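Long-range contacts in nicotinate-nucleotide pyrophosphorylase (Francisella tularensis subsp. tularensis, PDB 3TQV), which probably catalyses the conversion of quinolinate and 5-phospho-alpha-D-ribose 1-diphosphate into nicotinate ribonucleotide, carbon dioxide and diphosphate, a step of NAD(+) biosynthesis: residues 203-208 against 225-230; 219-224 against 244-249; 135-140 against 264-269. All blocks are in the same frame, centred on the assembly; numbering follows the deposited sequence.

Contact 1 (203-208 against 225-230); sequences VEVTNL and DNFSGE
The ring of Phe-227 lies against the turn that follows Val-205, and its neighbours across the contact all approach obliquely. CE1 sits beside Thr-206 O at 3.1 Å, while CZ lies close to the carbonyl carbon of Asn-207. Two aliphatic groups join them: Val-205 CG2 reaches CZ at 3.8 Å, and Leu-208 CD2 comes to CE2 at the same distance. Ile-232 of helix 229-239 packs on the ring as well. In the plane of the ring, at its edge, is the backbone oxygen of Asp-225, from the same segment as the ring.

Two carboxylates, of Glu-204 and Asp-225, also meet, their planes 30° apart. Glu-204 OE2 and Asp-225 OD2 lie 2.6 Å from each other, and Lys-175 packs against the Glu-204 side chain. The side chains of Thr-206 and Asp-225 lie side by side, Thr-206 CG2 4.1 Å from Asp-225 CB. One backbone bond joins the segments, from Asp-225 N to Val-205 O (3.0 Å). Beyond the ring, Ser-228 OG caps the N-terminus of helix 229-239 through Asp-231 N.

Glu-204 and Asp-225 are both predicted to bind substrate. Their position at the C-terminal ends of adjacent parallel strands is the classic active-site location of an alpha/beta barrel.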
ATOM      1  N   VAL B 203      24.861   0.958 -13.402  1.00 14.88           N
ATOM      2  CA  VAL B 203      24.973   2.386 -13.588  1.00 18.51           C
ATOM      3  C   VAL B 203      23.704   2.868 -14.273  1.00 16.54           C
ATOM      4  O   VAL B 203      23.319   2.335 -15.320  1.00 15.15           O
ATOM      5  CB  VAL B 203      26.145   2.694 -14.540  1.00 17.48           C
ATOM      6  CG1 VAL B 203      26.334   4.176 -14.674  1.00 20.75           C
ATOM      7  CG2 VAL B 203      27.408   2.020 -14.040  1.00 19.12           C
ATOM      8  N   GLU B 204      23.056   3.877 -13.706  1.00 24.20           N
ATOM      9  CA  GLU B 204      22.021   4.584 -14.456  1.00 25.05           C
ATOM     10  C   GLU B 204      22.640   5.652 -15.351  1.00 22.92           C
ATOM     11  O   GLU B 204      23.660   6.241 -15.008  1.00 26.11           O
ATOM     12  CB  GLU B 204      20.983   5.217 -13.536  1.00 28.99           C
ATOM     13  CG  GLU B 204      19.830   5.823 -14.305  1.00 24.43           C
ATOM     14  CD  GLU B 204      18.637   6.132 -13.425  1.00 29.05           C
ATOM     15  OE1 GLU B 204      18.774   6.096 -12.182  1.00 33.09           O
ATOM     16  OE2 GLU B 204      17.556   6.402 -13.991  1.00 31.38           O
ATOM     17  N   VAL B 205      22.009   5.884 -16.499  1.00 11.37           N
ATOM     18  CA  VAL B 205      22.499   6.820 -17.497  1.00 14.68           C
ATOM     19  C   VAL B 205      21.335   7.638 -18.061  1.00 21.26           C
ATOM     20  O   VAL B 205      20.188   7.214 -18.001  1.00 19.31           O
ATOM     21  CB  VAL B 205      23.186   6.063 -18.652  1.00 12.91           C
ATOM     22  CG1 VAL B 205      24.284   5.153 -18.115  1.00 14.07           C
ATOM     23  CG2 VAL B 205      22.159   5.242 -19.448  1.00 11.03           C
ATOM     24  N   THR B 206      21.628   8.807 -18.620  1.00 19.93           N
ATOM     25  CA  THR B 206      20.618   9.538 -19.377  1.00 22.07           C
ATOM     26  C   THR B 206      20.992   9.616 -20.862  1.00 28.52           C
ATOM     27  O   THR B 206      20.172  10.003 -21.696  1.00 27.44           O
ATOM     28  CB  THR B 206      20.400  10.969 -18.811  1.00 27.31           C
ATOM     29  OG1 THR B 206      21.636  11.474 -18.288  1.00 28.48           O
ATOM     30  CG2 THR B 206      19.345  10.957 -17.705  1.00 32.71           C
ATOM     31  N   ASN B 207      22.227   9.232 -21.169  1.00 34.94           N
ATOM     32  CA  ASN B 207      22.805   9.396 -22.496  1.00 40.19           C
ATOM     33  C   ASN B 207      23.316   8.112 -23.112  1.00 35.87           C
ATOM     34  O   ASN B 207      23.725   7.191 -22.413  1.00 35.10           O
ATOM     35  CB  ASN B 207      24.013  10.327 -22.434  1.00 38.79           C
ATOM     36  CG  ASN B 207      23.631  11.761 -22.283  1.00 41.14           C
ATOM     37  OD1 ASN B 207      24.370  12.546 -21.685  1.00 48.17           O
ATOM     38  ND2 ASN B 207      22.476  12.128 -22.822  1.00 47.27           N
ATOM     39  N   LEU B 208      23.353   8.084 -24.435  1.00 27.43           N
ATOM     40  CA  LEU B 208      24.096   7.060 -25.138  1.00 26.21           C
ATOM     41  C   LEU B 208      25.585   7.183 -24.823  1.00 31.49           C
ATOM     42  O   LEU B 208      26.281   6.171 -24.715  1.00 34.27           O
ATOM     43  CB  LEU B 208      23.878   7.172 -26.639  1.00 27.91           C
ATOM     44  CG  LEU B 208      22.446   6.958 -27.103  1.00 30.43           C
ATOM     45  CD1 LEU B 208      22.332   7.343 -28.565  1.00 23.65           C
ATOM     46  CD2 LEU B 208      22.048   5.512 -26.864  1.00 22.24           C
ATOM     47  N   ASP B 225      17.647   5.666 -18.345  1.00 33.37           N
ATOM     48  CA  ASP B 225      16.693   6.619 -17.807  1.00 31.01           C
ATOM     49  C   ASP B 225      16.072   7.462 -18.911  1.00 33.47           C
ATOM     50  O   ASP B 225      16.750   8.284 -19.533  1.00 34.43           O
ATOM     51  CB  ASP B 225      17.365   7.513 -16.765  1.00 29.71           C
ATOM     52  CG  ASP B 225      16.408   8.498 -16.143  1.00 38.47           C
ATOM     53  OD1 ASP B 225      15.657   9.167 -16.892  1.00 46.90           O
ATOM     54  OD2 ASP B 225      16.404   8.605 -14.899  1.00 50.34           O
ATOM     55  N   ASN B 226      14.783   7.228 -19.150  1.00 26.21           N
ATOM     56  CA  ASN B 226      13.954   8.042 -20.048  1.00 24.82           C
ATOM     57  C   ASN B 226      14.388   8.191 -21.512  1.00 30.02           C
ATOM     58  O   ASN B 226      14.151   9.230 -22.115  1.00 37.27           O
ATOM     59  CB  ASN B 226      13.728   9.422 -19.440  1.00 29.89           C
ATOM     60  CG  ASN B 226      12.778   9.384 -18.259  1.00 32.14           C
ATOM     61  OD1 ASN B 226      13.088   9.886 -17.173  1.00 30.73           O
ATOM     62  ND2 ASN B 226      11.608   8.778 -18.466  1.00 33.43           N
ATOM     63  N   PHE B 227      15.010   7.161 -22.080  1.00 33.20           N
ATOM     64  CA  PHE B 227      15.401   7.197 -23.484  1.00 32.09           C
ATOM     65  C   PHE B 227      14.202   7.174 -24.419  1.00 34.88           C
ATOM     66  O   PHE B 227      13.163   6.577 -24.127  1.00 41.97           O
ATOM     67  CB  PHE B 227      16.295   6.017 -23.846  1.00 27.44           C
ATOM     68  CG  PHE B 227      17.705   6.158 -23.382  1.00 23.98           C
ATOM     69  CD1 PHE B 227      18.002   6.861 -22.226  1.00 22.54           C
ATOM     70  CD2 PHE B 227      18.748   5.591 -24.113  1.00 19.10           C
ATOM     71  CE1 PHE B 227      19.307   6.984 -21.805  1.00 19.65           C
ATOM     72  CE2 PHE B 227      20.048   5.718 -23.697  1.00 17.79           C
ATOM     73  CZ  PHE B 227      20.329   6.415 -22.546  1.00 22.36           C
ATOM     74  N   SER B 228      14.368   7.818 -25.562  1.00 31.22           N
ATOM     75  CA  SER B 228      13.380   7.745 -26.617  1.00 35.88           C
ATOM     76  C   SER B 228      13.376   6.322 -27.119  1.00 34.03           C
ATOM     77  O   SER B 228      14.319   5.576 -26.869  1.00 31.91           O
ATOM     78  CB  SER B 228      13.764   8.680 -27.760  1.00 36.33           C
ATOM     79  OG  SER B 228      15.080   8.406 -28.206  1.00 31.18           O
ATOM     80  N   GLY B 229      12.317   5.949 -27.824  1.00 26.81           N
ATOM     81  CA  GLY B 229      12.305   4.691 -28.537  1.00 25.89           C
ATOM     82  C   GLY B 229      13.595   4.536 -29.317  1.00 24.45           C
ATOM     83  O   GLY B 229      14.422   3.676 -29.014  1.00 23.77           O
ATOM     84  N   GLU B 230      13.782   5.395 -30.308  1.00 30.65           N
ATOM     85  CA  GLU B 230      14.981   5.372 -31.124  1.00 28.02           C
ATOM     86  C   GLU B 230      16.282   5.158 -30.324  1.00 24.83           C
ATOM     87  O   GLU B 230      17.125   4.347 -30.703  1.00 20.87           O
ATOM     88  CB  GLU B 230      15.068   6.654 -31.940  1.00 29.18           C
ATOM     89  CG  GLU B 230      16.370   6.787 -32.719  1.00 41.45           C
ATOM     90  CD  GLU B 230      17.018   8.150 -32.561  1.00 39.79           C
ATOM     91  OE1 GLU B 230      16.968   8.697 -31.439  1.00 40.23           O
ATOM     92  OE2 GLU B 230      17.565   8.676 -33.559  1.00 31.81           O
TER

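Contact 2 (219-224 against 244-249); sequences ADIVML and ALEVSG
Val-222 and Leu-224 of one strand use both their N-H and C=O groups to bind the strand 244-248, an example of how parallel pairing satisfies every second residue from one side. Val-222 N donates to Ala-244 O at 3.0 Å, a rather bent bond (140° at the hydrogen). Val-222 O accepts from Glu-246 N at 2.9 Å, in a much straighter arrangement. Glu-246 O then takes Leu-224 N at 2.7 Å, and the ladder ends where Ser-248 N meets Leu-224 O at 2.9 Å, with the donor tilted 30° from the carbonyl plane. The alternate residues bond outward: Met-223 pairs with Val-203 and Val-205, Val-247 with Phe-266, and Leu-245 N is held by Asp-265 OD2. Asp-220 OD2 accepts from Val-201 N, whereas OE1 of the buried Glu-246 lies close to the like-charged Glu-202.

On one face, Ile-221 CG1 touches Ala-244 CB at 3.8 Å, and its CD1 touches CB and OE1 of Glu-246. CG of the selenomethionine Met-223 lies 3.9 Å from CB of Ser-248, a residue predicted to bind substrate. The opposite face is wholly aliphatic. Leu-224, whose CG stands anti to its carbonyl carbon (chi1 -52°), splits its two methyls: CD1 meets Val-247 CG2 at 3.9 Å, and CD2 meets Leu-245 CD2 at 4.0 Å.

The strands and helix 229-239 form a beta-alpha-beta unit, and Ala-235 of that helix packs on Leu-224 and Leu-245. Leu-211 of helix 208-216 covers Val-222 and Leu-245, while strands 200-205 and 266-268 flank the pair.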
ATOM      1  N   ALA B 219      30.690  -2.308 -16.586  1.00 33.00           N
ATOM      2  CA  ALA B 219      29.502  -2.512 -15.756  1.00 30.55           C
ATOM      3  C   ALA B 219      28.828  -3.863 -16.033  1.00 29.85           C
ATOM      4  O   ALA B 219      29.063  -4.494 -17.057  1.00 35.51           O
ATOM      5  CB  ALA B 219      28.489  -1.360 -15.956  1.00 20.93           C
ATOM      6  N   ASP B 220      27.976  -4.290 -15.112  1.00 32.44           N
ATOM      7  CA  ASP B 220      27.241  -5.535 -15.278  1.00 26.31           C
ATOM      8  C   ASP B 220      25.863  -5.354 -15.920  1.00 21.80           C
ATOM      9  O   ASP B 220      25.342  -6.253 -16.569  1.00 17.68           O
ATOM     10  CB  ASP B 220      27.103  -6.218 -13.930  1.00 23.39           C
ATOM     11  CG  ASP B 220      28.388  -6.792 -13.471  1.00 28.90           C
ATOM     12  OD1 ASP B 220      28.999  -7.533 -14.267  1.00 32.20           O
ATOM     13  OD2 ASP B 220      28.800  -6.489 -12.336  1.00 31.09           O
ATOM     14  N   ILE B 221      25.270  -4.193 -15.713  1.00 20.51           N
ATOM     15  CA  ILE B 221      23.984  -3.900 -16.296  1.00 19.62           C
ATOM     16  C   ILE B 221      23.819  -2.393 -16.262  1.00 21.59           C
ATOM     17  O   ILE B 221      24.459  -1.700 -15.474  1.00 26.14           O
ATOM     18  CB  ILE B 221      22.833  -4.638 -15.555  1.00 18.92           C
ATOM     19  CG1 ILE B 221      21.473  -4.224 -16.121  1.00 17.30           C
ATOM     20  CG2 ILE B 221      22.899  -4.394 -14.048  1.00 14.96           C
ATOM     21  CD1 ILE B 221      20.311  -4.751 -15.314  1.00 16.51           C
ATOM     22  N   VAL B 222      22.981  -1.877 -17.138  1.00  8.86           N
ATOM     23  CA  VAL B 222      22.885  -0.447 -17.286  1.00 10.20           C
ATOM     24  C   VAL B 222      21.416  -0.084 -17.334  1.00 14.95           C
ATOM     25  O   VAL B 222      20.641  -0.717 -18.050  1.00 11.91           O
ATOM     26  CB  VAL B 222      23.615   0.024 -18.563  1.00 14.21           C
ATOM     27  CG1 VAL B 222      23.417   1.510 -18.774  1.00 16.08           C
ATOM     28  CG2 VAL B 222      25.109  -0.310 -18.471  1.00 11.19           C
HETATM   29  N   MSE B 223      21.025   0.899 -16.532  1.00 39.73           N
HETATM   30  CA  MSE B 223      19.651   1.360 -16.533  1.00 34.39           C
HETATM   31  C   MSE B 223      19.544   2.541 -17.480  1.00 39.83           C
HETATM   32  O   MSE B 223      20.342   3.478 -17.411  1.00 38.78           O
HETATM   33  CB  MSE B 223      19.210   1.723 -15.119  1.00 32.80           C
HETATM   34  CG  MSE B 223      17.788   2.248 -14.998  1.00 33.43           C
HETATM   35 SE   MSE B 223      17.288   2.523 -13.124  1.00 32.64          SE
HETATM   36  CE  MSE B 223      16.209   4.154 -13.270  1.00 34.29           C
ATOM     37  N   LEU B 224      18.579   2.474 -18.394  1.00 22.66           N
ATOM     38  CA  LEU B 224      18.341   3.571 -19.327  1.00 18.21           C
ATOM     39  C   LEU B 224      17.253   4.487 -18.803  1.00 21.83           C
ATOM     40  O   LEU B 224      16.077   4.133 -18.820  1.00 22.20           O
ATOM     41  CB  LEU B 224      17.942   3.047 -20.700  1.00 14.20           C
ATOM     42  CG  LEU B 224      18.879   2.002 -21.277  1.00 22.16           C
ATOM     43  CD1 LEU B 224      18.340   1.502 -22.626  1.00 20.76           C
ATOM     44  CD2 LEU B 224      20.316   2.545 -21.380  1.00 16.50           C
ATOM     45  N   ALA B 244      24.039  -6.104 -19.971  1.00 12.62           N
ATOM     46  CA  ALA B 244      22.612  -6.260 -19.802  1.00 10.50           C
ATOM     47  C   ALA B 244      21.982  -4.864 -19.785  1.00 11.97           C
ATOM     48  O   ALA B 244      22.590  -3.907 -19.307  1.00  8.72           O
ATOM     49  CB  ALA B 244      22.351  -6.992 -18.505  1.00  6.44           C
ATOM     50  N   LEU B 245      20.779  -4.735 -20.333  1.00 15.15           N
ATOM     51  CA  LEU B 245      20.095  -3.438 -20.370  1.00 11.63           C
ATOM     52  C   LEU B 245      18.744  -3.513 -19.672  1.00 15.58           C
ATOM     53  O   LEU B 245      17.965  -4.454 -19.899  1.00 17.53           O
ATOM     54  CB  LEU B 245      19.863  -2.962 -21.806  1.00 15.78           C
ATOM     55  CG  LEU B 245      20.971  -2.334 -22.639  1.00 16.81           C
ATOM     56  CD1 LEU B 245      20.393  -1.892 -23.976  1.00 18.60           C
ATOM     57  CD2 LEU B 245      21.623  -1.159 -21.927  1.00 11.34           C
ATOM     58  N   GLU B 246      18.475  -2.505 -18.838  1.00 23.04           N
ATOM     59  CA  GLU B 246      17.203  -2.345 -18.131  1.00 20.18           C
ATOM     60  C   GLU B 246      16.625  -0.949 -18.422  1.00 25.10           C
ATOM     61  O   GLU B 246      17.320   0.052 -18.287  1.00 21.00           O
ATOM     62  CB  GLU B 246      17.425  -2.579 -16.629  1.00 20.14           C
ATOM     63  CG  GLU B 246      16.262  -2.216 -15.723  1.00 21.11           C
ATOM     64  CD  GLU B 246      16.620  -2.269 -14.228  1.00 21.74           C
ATOM     65  OE1 GLU B 246      17.818  -2.268 -13.865  1.00 13.63           O
ATOM     66  OE2 GLU B 246      15.687  -2.320 -13.403  1.00 24.23           O
ATOM     67  N   VAL B 247      15.365  -0.887 -18.852  1.00 20.96           N
ATOM     68  CA  VAL B 247      14.742   0.390 -19.257  1.00 22.17           C
ATOM     69  C   VAL B 247      13.827   0.994 -18.188  1.00 23.61           C
ATOM     70  O   VAL B 247      12.895   0.351 -17.732  1.00 23.97           O
ATOM     71  CB  VAL B 247      13.927   0.264 -20.579  1.00 21.03           C
ATOM     72  CG1 VAL B 247      13.004   1.479 -20.762  1.00 18.41           C
ATOM     73  CG2 VAL B 247      14.838   0.102 -21.774  1.00 22.71           C
ATOM     74  N   SER B 248      14.102   2.235 -17.794  1.00 22.94           N
ATOM     75  CA  SER B 248      13.278   2.948 -16.818  1.00 25.42           C
ATOM     76  C   SER B 248      12.783   4.264 -17.390  1.00 32.28           C
ATOM     77  O   SER B 248      13.547   4.989 -18.018  1.00 32.11           O
ATOM     78  CB  SER B 248      14.070   3.232 -15.547  1.00 22.86           C
ATOM     79  OG  SER B 248      13.300   3.996 -14.642  1.00 18.80           O
ATOM     80  N   GLY B 249      11.512   4.577 -17.167  1.00 36.18           N
ATOM     81  CA  GLY B 249      10.935   5.806 -17.685  1.00 31.36           C
ATOM     82  C   GLY B 249       9.457   5.862 -17.373  1.00 32.44           C
ATOM     83  O   GLY B 249       8.629   5.867 -18.282  1.00 33.62           O
TER

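Contact 3 (135-140 against 264-269); sequences KTKLLD and VDFISV
Thr-136 sets its hydroxyl beside its own backbone N (chi1 -43°), from where OG1 donates to Val-264 O at 2.9 Å, nearly in line with the carbonyl. The same torsion sends CG2 anti to the backbone N, and this methyl lies 3.4 Å from Ile-267 CG1. The side chains of Phe-266 and Leu-139 stand on the same face of the sheet, and with CG anti to the carbonyl carbon in both (Phe-266 chi1 -68°) Leu-139 meets the ring there. This is parallel pairing in an alpha/beta barrel domain, joining strands 137-139 and 266-268, the first and the last in sequence of its parallel sheet.

The Phe-266 ring is approached obliquely by two residues of the partner strand. Lys-137 CB is 3.5 Å from CD1, and Leu-139 CD1 is 3.6 Å from CG. Only the aliphatic base of Lys-137 takes part, because its chain bends away beyond CG. The opposite face, with Leu-138 and Ile-267, is covered by Ile-256 of helix 256-260, and helix 100-130 also packs on Leu-138. Asp-140, buried, forms a salt bridge with Lys-153 through OD1.

Backbone bonds run in alternation between the strands. Lys-137 N gives to Asp-265 O, and Lys-137 O receives Ile-267 N at 2.8 Å. Leu-139 N approaches Ile-267 O at 2.9 Å from above the carbonyl plane, 42° out of it, whereas Val-269 N, of a residue predicted to bind substrate, lies 3.1 Å from Leu-139 O and nearly in line with that carbonyl, though the N-H itself points off line.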
ATOM      1  N   LYS B 135      11.079 -11.017 -25.733  1.00 25.39           N
ATOM      2  CA  LYS B 135      12.052 -11.664 -24.855  1.00 22.41           C
ATOM      3  C   LYS B 135      12.306 -10.890 -23.559  1.00 26.11           C
ATOM      4  O   LYS B 135      12.867 -11.423 -22.603  1.00 24.40           O
ATOM      5  CB  LYS B 135      13.365 -11.898 -25.595  1.00 25.78           C
ATOM      6  CG  LYS B 135      14.304 -12.820 -24.870  1.00 29.94           C
ATOM      7  CD  LYS B 135      15.605 -12.915 -25.608  1.00 23.93           C
ATOM      8  CE  LYS B 135      16.638 -13.711 -24.834  1.00 19.46           C
ATOM      9  NZ  LYS B 135      16.567 -15.191 -25.122  1.00 27.94           N
ATOM     10  N   THR B 136      11.871  -9.641 -23.535  1.00 31.55           N
ATOM     11  CA  THR B 136      12.018  -8.771 -22.383  1.00 31.71           C
ATOM     12  C   THR B 136      11.452  -9.354 -21.078  1.00 29.85           C
ATOM     13  O   THR B 136      10.443 -10.055 -21.096  1.00 32.96           O
ATOM     14  CB  THR B 136      11.323  -7.447 -22.672  1.00 31.04           C
ATOM     15  OG1 THR B 136      11.645  -7.040 -24.008  1.00 29.49           O
ATOM     16  CG2 THR B 136      11.773  -6.378 -21.692  1.00 33.65           C
ATOM     17  N   LYS B 137      12.114  -9.067 -19.953  1.00 23.78           N
ATOM     18  CA  LYS B 137      11.603  -9.431 -18.623  1.00 24.52           C
ATOM     19  C   LYS B 137      11.278  -8.196 -17.765  1.00 28.46           C
ATOM     20  O   LYS B 137      11.796  -7.105 -18.009  1.00 25.19           O
ATOM     21  CB  LYS B 137      12.599 -10.317 -17.868  1.00 27.45           C
ATOM     22  CG  LYS B 137      13.106 -11.511 -18.642  1.00 28.00           C
ATOM     23  CD  LYS B 137      12.208 -12.727 -18.490  1.00 32.56           C
ATOM     24  CE  LYS B 137      12.783 -13.954 -19.226  1.00 37.02           C
ATOM     25  NZ  LYS B 137      14.192 -14.299 -18.818  1.00 24.68           N
ATOM     26  N   LEU B 138      10.422  -8.394 -16.761  1.00 28.19           N
ATOM     27  CA  LEU B 138       9.975  -7.346 -15.831  1.00 22.77           C
ATOM     28  C   LEU B 138      10.829  -7.279 -14.557  1.00 20.41           C
ATOM     29  O   LEU B 138      11.009  -8.280 -13.852  1.00 20.98           O
ATOM     30  CB  LEU B 138       8.534  -7.630 -15.414  1.00 25.44           C
ATOM     31  CG  LEU B 138       7.531  -6.480 -15.364  1.00 24.84           C
ATOM     32  CD1 LEU B 138       7.432  -5.873 -16.739  1.00 19.57           C
ATOM     33  CD2 LEU B 138       6.156  -6.958 -14.906  1.00 21.03           C
ATOM     34  N   LEU B 139      11.352  -6.102 -14.252  1.00 30.25           N
ATOM     35  CA  LEU B 139      12.056  -5.923 -12.989  1.00 29.97           C
ATOM     36  C   LEU B 139      11.293  -4.969 -12.081  1.00 25.60           C
ATOM     37  O   LEU B 139      10.671  -4.021 -12.548  1.00 20.00           O
ATOM     38  CB  LEU B 139      13.470  -5.408 -13.227  1.00 29.92           C
ATOM     39  CG  LEU B 139      14.420  -6.411 -13.876  1.00 30.54           C
ATOM     40  CD1 LEU B 139      15.760  -5.762 -14.138  1.00 33.58           C
ATOM     41  CD2 LEU B 139      14.584  -7.648 -13.007  1.00 26.76           C
ATOM     42  N   ASP B 140      11.322  -5.239 -10.782  1.00 16.28           N
ATOM     43  CA  ASP B 140      10.744  -4.321  -9.816  1.00 13.43           C
ATOM     44  C   ASP B 140      11.793  -3.301  -9.346  1.00 15.63           C
ATOM     45  O   ASP B 140      12.837  -3.150  -9.983  1.00 12.89           O
ATOM     46  CB  ASP B 140      10.125  -5.073  -8.640  1.00 12.46           C
ATOM     47  CG  ASP B 140      11.101  -6.020  -7.958  1.00 17.61           C
ATOM     48  OD1 ASP B 140      12.340  -5.844  -8.039  1.00 16.68           O
ATOM     49  OD2 ASP B 140      10.597  -6.955  -7.316  1.00 18.00           O
ATOM     50  N   VAL B 264      14.983  -4.820 -25.482  1.00 18.40           N
ATOM     51  CA  VAL B 264      15.842  -4.695 -24.320  1.00 13.10           C
ATOM     52  C   VAL B 264      15.508  -5.845 -23.396  1.00 18.91           C
ATOM     53  O   VAL B 264      14.343  -6.272 -23.328  1.00 21.86           O
ATOM     54  CB  VAL B 264      15.595  -3.421 -23.543  1.00 17.55           C
ATOM     55  CG1 VAL B 264      16.352  -2.259 -24.175  1.00 17.96           C
ATOM     56  CG2 VAL B 264      14.062  -3.177 -23.415  1.00 18.27           C
ATOM     57  N   ASP B 265      16.527  -6.320 -22.680  1.00 23.23           N
ATOM     58  CA  ASP B 265      16.412  -7.490 -21.832  1.00 24.96           C
ATOM     59  C   ASP B 265      15.349  -7.294 -20.758  1.00 30.90           C
ATOM     60  O   ASP B 265      14.514  -8.169 -20.516  1.00 31.18           O
ATOM     61  CB  ASP B 265      17.757  -7.768 -21.153  1.00 24.64           C
ATOM     62  CG  ASP B 265      18.938  -7.701 -22.115  1.00 24.03           C
ATOM     63  OD1 ASP B 265      19.009  -8.521 -23.061  1.00 34.28           O
ATOM     64  OD2 ASP B 265      19.826  -6.849 -21.903  1.00 26.87           O
ATOM     65  N   PHE B 266      15.402  -6.132 -20.112  1.00 17.47           N
ATOM     66  CA  PHE B 266      14.628  -5.876 -18.907  1.00 17.79           C
ATOM     67  C   PHE B 266      13.902  -4.537 -18.930  1.00 20.51           C
ATOM     68  O   PHE B 266      14.411  -3.558 -19.457  1.00 23.73           O
ATOM     69  CB  PHE B 266      15.547  -5.876 -17.700  1.00 19.05           C
ATOM     70  CG  PHE B 266      16.131  -7.212 -17.370  1.00 12.86           C
ATOM     71  CD1 PHE B 266      15.318  -8.265 -16.981  1.00 14.39           C
ATOM     72  CD2 PHE B 266      17.506  -7.399 -17.394  1.00 13.05           C
ATOM     73  CE1 PHE B 266      15.863  -9.492 -16.641  1.00 17.49           C
ATOM     74  CE2 PHE B 266      18.067  -8.622 -17.058  1.00 10.48           C
ATOM     75  CZ  PHE B 266      17.239  -9.677 -16.689  1.00 10.18           C
ATOM     76  N   ILE B 267      12.717  -4.508 -18.333  1.00 22.81           N
ATOM     77  CA  ILE B 267      11.963  -3.275 -18.147  1.00 27.38           C
ATOM     78  C   ILE B 267      11.667  -3.060 -16.660  1.00 25.30           C
ATOM     79  O   ILE B 267      10.967  -3.861 -16.039  1.00 29.31           O
ATOM     80  CB  ILE B 267      10.637  -3.310 -18.922  1.00 24.99           C
ATOM     81  CG1 ILE B 267      10.910  -3.395 -20.423  1.00 27.51           C
ATOM     82  CG2 ILE B 267       9.785  -2.090 -18.590  1.00 21.51           C
ATOM     83  CD1 ILE B 267       9.665  -3.474 -21.269  1.00 27.07           C
ATOM     84  N   SER B 268      12.226  -1.999 -16.086  1.00 25.86           N
ATOM     85  CA  SER B 268      11.956  -1.650 -14.693  1.00 30.56           C
ATOM     86  C   SER B 268      10.618  -0.936 -14.598  1.00 22.55           C
ATOM     87  O   SER B 268      10.277  -0.117 -15.450  1.00 31.50           O
ATOM     88  CB  SER B 268      13.057  -0.748 -14.129  1.00 32.24           C
ATOM     89  OG  SER B 268      12.983  -0.694 -12.713  1.00 24.68           O
ATOM     90  N   VAL B 269       9.861  -1.249 -13.561  1.00 14.34           N
ATOM     91  CA  VAL B 269       8.535  -0.688 -13.390  1.00 15.25           C
ATOM     92  C   VAL B 269       8.246  -0.526 -11.903  1.00 18.81           C
ATOM     93  O   VAL B 269       8.125  -1.511 -11.170  1.00 15.81           O
ATOM     94  CB  VAL B 269       7.455  -1.584 -14.031  1.00 16.66           C
ATOM     95  CG1 VAL B 269       6.070  -1.030 -13.771  1.00 19.00           C
ATOM     96  CG2 VAL B 269       7.681  -1.701 -15.522  1.00 18.12           C
TER
HETATM   97  O   HOH W   1      14.536  -1.763 -11.192  1.00 23.37           O

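How the contacts relate
The three contacts step across one parallel sheet of the C-terminal domain, whose strands run in the order 137-139, 266-268, 244-248, 221-225, 200-205, 171-174. Contact 2 lies in the middle, its centre about 9 Å from the centres of both contact 1 and contact 3, which are themselves about 15 Å apart and do not touch. Along the chain, contacts 1 and 2 interleave their segments, and both are nested within the long loop closed by contact 3. Direct bonds tie the neighbours together: Asn-226 N to Ser-248 O, and Leu-245 N to Asp-265 OD2. Predicted substrate-binding residues from separate parts of the sequence are thereby gathered at the strand ends.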